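Side-chain contacts in caspase Nc (Drosophila melanogaster, PDB 2FP3), which is an initiator caspase, a cysteine protease that drives the caspase cascade of apoptosis in the fly: residues 77-80 with 81-84; 91-94 with 95-98. The protein carries 2 engineered substitutions. One frame throughout, in Å; residues are numbered along the deposited sequence.

Interaction 1: residues 77-80 with 81-84; sequences RRRI and GAEK
The guanidinium of R79 and the methyl of A82 meet across a turn: A82 CB sits over one face of the flat group, displaced toward its rim, with NH2 the nearest nitrogen at 3.5 Å from CB. The arginine chain runs out from the backbone and then bends at its third torsion (chi3 50°), which brings the planar end over the methyl of A82. The same methyl also rests against the backbone of the arginine, A82 CB lying 3.3 Å from R79 O. Beneath this packing the chain makes a type II beta turn from R79 to A82, closed by a weak bond from A82 N to R79 O (3.4 Å). G81 takes the third position of the turn with a positive phi of 105°, the conformation glycine commonly adopts in a type II turn.

The polar end of R79 is spoken for beyond the turn: NH1 is hydrogen-bonded to N68 OD1, and F183 makes a cation-pi contact with the guanidinium. R79 also touches H137, a catalytic residue by similarity, and the backbone O of R77 accepts a bond from H137 NE2. The beta turn leads into helix 82-95 beside this probable catalytic histidine, and the position of R79 matches that of the arginine which, in caspases, helps form the S1 pocket for the substrate aspartate; R79 is consistent with that role.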
# COMPACT_ATOMS: atom_id res chain seq x y z
N ARG A 77 4.42 -5.19 22.65
CA ARG A 77 4.16 -4.35 21.50
C ARG A 77 3.22 -5.04 20.52
O ARG A 77 3.03 -4.59 19.39
CB ARG A 77 5.47 -4.00 20.78
CG ARG A 77 6.54 -3.43 21.69
CD ARG A 77 7.64 -2.77 20.88
NE ARG A 77 7.15 -1.57 20.21
CZ ARG A 77 7.91 -0.77 19.46
NH1 ARG A 77 9.19 -1.04 19.29
NH2 ARG A 77 7.37 0.31 18.89
N ARG A 78 2.62 -6.14 20.96
CA ARG A 78 1.70 -6.90 20.13
C ARG A 78 0.60 -6.01 19.57
O ARG A 78 -0.28 -5.56 20.30
CB ARG A 78 1.07 -8.03 20.95
CG ARG A 78 0.01 -8.82 20.20
CD ARG A 78 -0.62 -9.88 21.09
NE ARG A 78 -1.66 -10.62 20.40
CZ ARG A 78 -2.36 -11.60 20.95
NH1 ARG A 78 -2.14 -11.96 22.21
NH2 ARG A 78 -3.30 -12.23 20.25
N ARG A 79 0.64 -5.77 18.26
CA ARG A 79 -0.36 -4.94 17.59
C ARG A 79 -1.70 -5.65 17.51
O ARG A 79 -2.02 -6.29 16.51
CB ARG A 79 0.11 -4.58 16.18
CG ARG A 79 1.24 -3.55 16.14
CD ARG A 79 1.70 -3.31 14.70
NE ARG A 79 0.58 -3.05 13.81
CZ ARG A 79 0.33 -3.75 12.71
NH1 ARG A 79 1.12 -4.76 12.37
NH2 ARG A 79 -0.74 -3.47 11.97
N ILE A 80 -2.50 -5.53 18.57
CA ILE A 80 -3.81 -6.16 18.61
C ILE A 80 -4.79 -5.38 17.74
O ILE A 80 -4.90 -4.16 17.85
CB ILE A 80 -4.35 -6.23 20.06
CG1 ILE A 80 -3.44 -7.13 20.89
CG2 ILE A 80 -5.78 -6.76 20.06
CD1 ILE A 80 -3.89 -7.32 22.33
N GLY A 81 -5.49 -6.10 16.86
CA GLY A 81 -6.44 -5.46 15.97
C GLY A 81 -5.88 -5.39 14.55
O GLY A 81 -6.57 -4.99 13.61
N ALA A 82 -4.61 -5.78 14.41
CA ALA A 82 -3.94 -5.76 13.12
C ALA A 82 -4.61 -6.67 12.10
O ALA A 82 -4.77 -6.30 10.93
CB ALA A 82 -2.48 -6.16 13.29
N GLU A 83 -5.01 -7.87 12.52
CA GLU A 83 -5.65 -8.81 11.61
C GLU A 83 -6.89 -8.18 10.98
O GLU A 83 -7.30 -8.56 9.89
CB GLU A 83 -6.03 -10.10 12.34
CG GLU A 83 -6.98 -9.94 13.52
CD GLU A 83 -6.35 -9.16 14.66
OE1 GLU A 83 -5.26 -9.54 15.12
OE2 GLU A 83 -6.97 -8.17 15.10
N LYS A 84 -7.48 -7.21 11.67
CA LYS A 84 -8.66 -6.54 11.16
C LYS A 84 -8.29 -5.79 9.88
O LYS A 84 -9.10 -5.65 8.97
CB LYS A 84 -9.21 -5.56 12.20
CG LYS A 84 -10.71 -5.28 12.09
CD LYS A 84 -11.10 -4.60 10.79
CE LYS A 84 -12.59 -4.27 10.77
NZ LYS A 84 -13.01 -3.56 9.54

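Interaction 2: residues 91-94 with 95-98; sequences HLFQ and ELNF
Two aromatic side chains, F93 on the last turn of the helix and F98 just beyond it, form a T-shaped pair in which the edge of F93 is directed at the face of F98. Their centroids are 5.2 Å apart and their planes are inclined at 60°; F93 CD2 makes the closest approach, 3.7 Å from F98 CD1. Both side chains leave the backbone in a similar direction, alongside each other. L96 adds aliphatic packing, placing CD1 3.8 Å from F93 CE2, while its CG approaches L92 CD1 more loosely.

A second ring contact joins H91 and E95, one helical turn apart. The first torsion of H91 (chi1 166°) sets CG opposite the backbone N, and with E95 bent at chi2 the E95 CG methylene lies over the imidazole face in a CH-pi contact, 4.2 Å from the ring centroid. The ring nitrogens are engaged by backbone carbonyls, ND1 by V31 O and NE2 by P34 O.

Backbone bonds finish the helix. E95 N donates to H91 O in regular helical fashion, and the two bonds of L96 N, to L92 O and F93 O, are weak. N97, with positive phi, turns the chain in a Schellman motif: F98 N reaches F93 O at 2.9 Å in a nearly straight bond (171°), and N97 N donates to Q94 O from above the carbonyl plane.

F93 and F98 both touch L64 of strand 62-68, whereas L92 and L96 pack on M263 of helix 251-266. For H91, two carbonyl acceptors and a carboxylate whose OE1 (E95) lies 3.6 Å from H91 CE1 would favour a doubly protonated, positively charged imidazole, while the two bonds fix the ring's rotation for the CH-pi contact.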
# COMPACT_ATOMS: atom_id res chain seq x y z
N HIS A 91 -10.01 -8.09 1.38
CA HIS A 91 -11.34 -7.93 0.81
C HIS A 91 -11.34 -6.88 -0.31
O HIS A 91 -11.78 -7.15 -1.43
CB HIS A 91 -12.34 -7.51 1.89
CG HIS A 91 -13.63 -7.00 1.33
ND1 HIS A 91 -14.51 -7.82 0.65
CD2 HIS A 91 -14.16 -5.76 1.28
CE1 HIS A 91 -15.52 -7.09 0.20
NE2 HIS A 91 -15.33 -5.84 0.57
N LEU A 92 -10.84 -5.69 -0.01
CA LEU A 92 -10.79 -4.60 -0.98
C LEU A 92 -10.07 -4.95 -2.27
O LEU A 92 -10.54 -4.63 -3.37
CB LEU A 92 -10.12 -3.37 -0.37
CG LEU A 92 -9.75 -2.26 -1.36
CD1 LEU A 92 -11.02 -1.68 -1.94
CD2 LEU A 92 -8.94 -1.18 -0.65
N PHE A 93 -8.91 -5.60 -2.15
CA PHE A 93 -8.16 -5.93 -3.35
C PHE A 93 -8.70 -7.12 -4.13
O PHE A 93 -8.41 -7.27 -5.32
CB PHE A 93 -6.66 -6.05 -3.04
CG PHE A 93 -6.01 -4.71 -2.82
CD1 PHE A 93 -5.92 -4.16 -1.54
CD2 PHE A 93 -5.61 -3.93 -3.90
CE1 PHE A 93 -5.47 -2.86 -1.35
CE2 PHE A 93 -5.15 -2.62 -3.72
CZ PHE A 93 -5.09 -2.09 -2.43
N GLN A 94 -9.50 -7.96 -3.47
CA GLN A 94 -10.12 -9.07 -4.18
C GLN A 94 -11.16 -8.47 -5.12
O GLN A 94 -11.34 -8.92 -6.24
CB GLN A 94 -10.81 -10.04 -3.23
CG GLN A 94 -9.86 -10.98 -2.52
CD GLN A 94 -10.59 -12.08 -1.79
OE1 GLN A 94 -11.54 -11.83 -1.04
NE2 GLN A 94 -10.15 -13.32 -2.01
N GLU A 95 -11.84 -7.43 -4.65
CA GLU A 95 -12.85 -6.75 -5.44
C GLU A 95 -12.19 -5.91 -6.53
O GLU A 95 -12.84 -5.55 -7.52
CB GLU A 95 -13.72 -5.88 -4.53
CG GLU A 95 -14.32 -6.64 -3.37
CD GLU A 95 -15.34 -7.69 -3.81
OE1 GLU A 95 -15.53 -8.68 -3.07
OE2 GLU A 95 -15.95 -7.52 -4.88
N LEU A 96 -10.92 -5.59 -6.36
CA LEU A 96 -10.22 -4.83 -7.40
C LEU A 96 -9.60 -5.85 -8.35
O LEU A 96 -8.92 -5.50 -9.31
CB LEU A 96 -9.14 -3.92 -6.81
CG LEU A 96 -9.61 -2.82 -5.85
CD1 LEU A 96 -8.44 -1.91 -5.51
CD2 LEU A 96 -10.72 -2.02 -6.49
N ASN A 97 -9.84 -7.12 -8.06
CA ASN A 97 -9.34 -8.21 -8.87
C ASN A 97 -7.82 -8.33 -8.91
O ASN A 97 -7.25 -8.64 -9.95
CB ASN A 97 -9.87 -8.09 -10.29
CG ASN A 97 -11.38 -7.99 -10.33
OD1 ASN A 97 -11.94 -6.90 -10.51
ND2 ASN A 97 -12.05 -9.12 -10.16
N PHE A 98 -7.17 -8.08 -7.77
CA PHE A 98 -5.71 -8.18 -7.68
C PHE A 98 -5.33 -9.59 -7.26
O PHE A 98 -6.12 -10.30 -6.65
CB PHE A 98 -5.14 -7.24 -6.61
CG PHE A 98 -4.77 -5.88 -7.11
CD1 PHE A 98 -3.58 -5.29 -6.71
CD2 PHE A 98 -5.61 -5.18 -7.97
CE1 PHE A 98 -3.23 -4.02 -7.15
CE2 PHE A 98 -5.27 -3.90 -8.43
CZ PHE A 98 -4.07 -3.32 -8.01

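From the N terminus, strand 62-68 runs into the loop that holds residues 77-80, and interaction 1 closes the last turn of that loop where helix 82-95 begins. The helix then runs on to interaction 2, which shapes its C-terminal end and hands the chain to strand 98-103, parallel to strand 62-68 in the sheet. The two contacts stand in series, neither nested nor crossed, with centres 22 Å apart. Together they mark both ends of the helix in a beta-alpha-beta unit: interaction 1 joins its start to the region of the probable catalytic histidine, and interaction 2 seats its finish between sheet and helix 251-266.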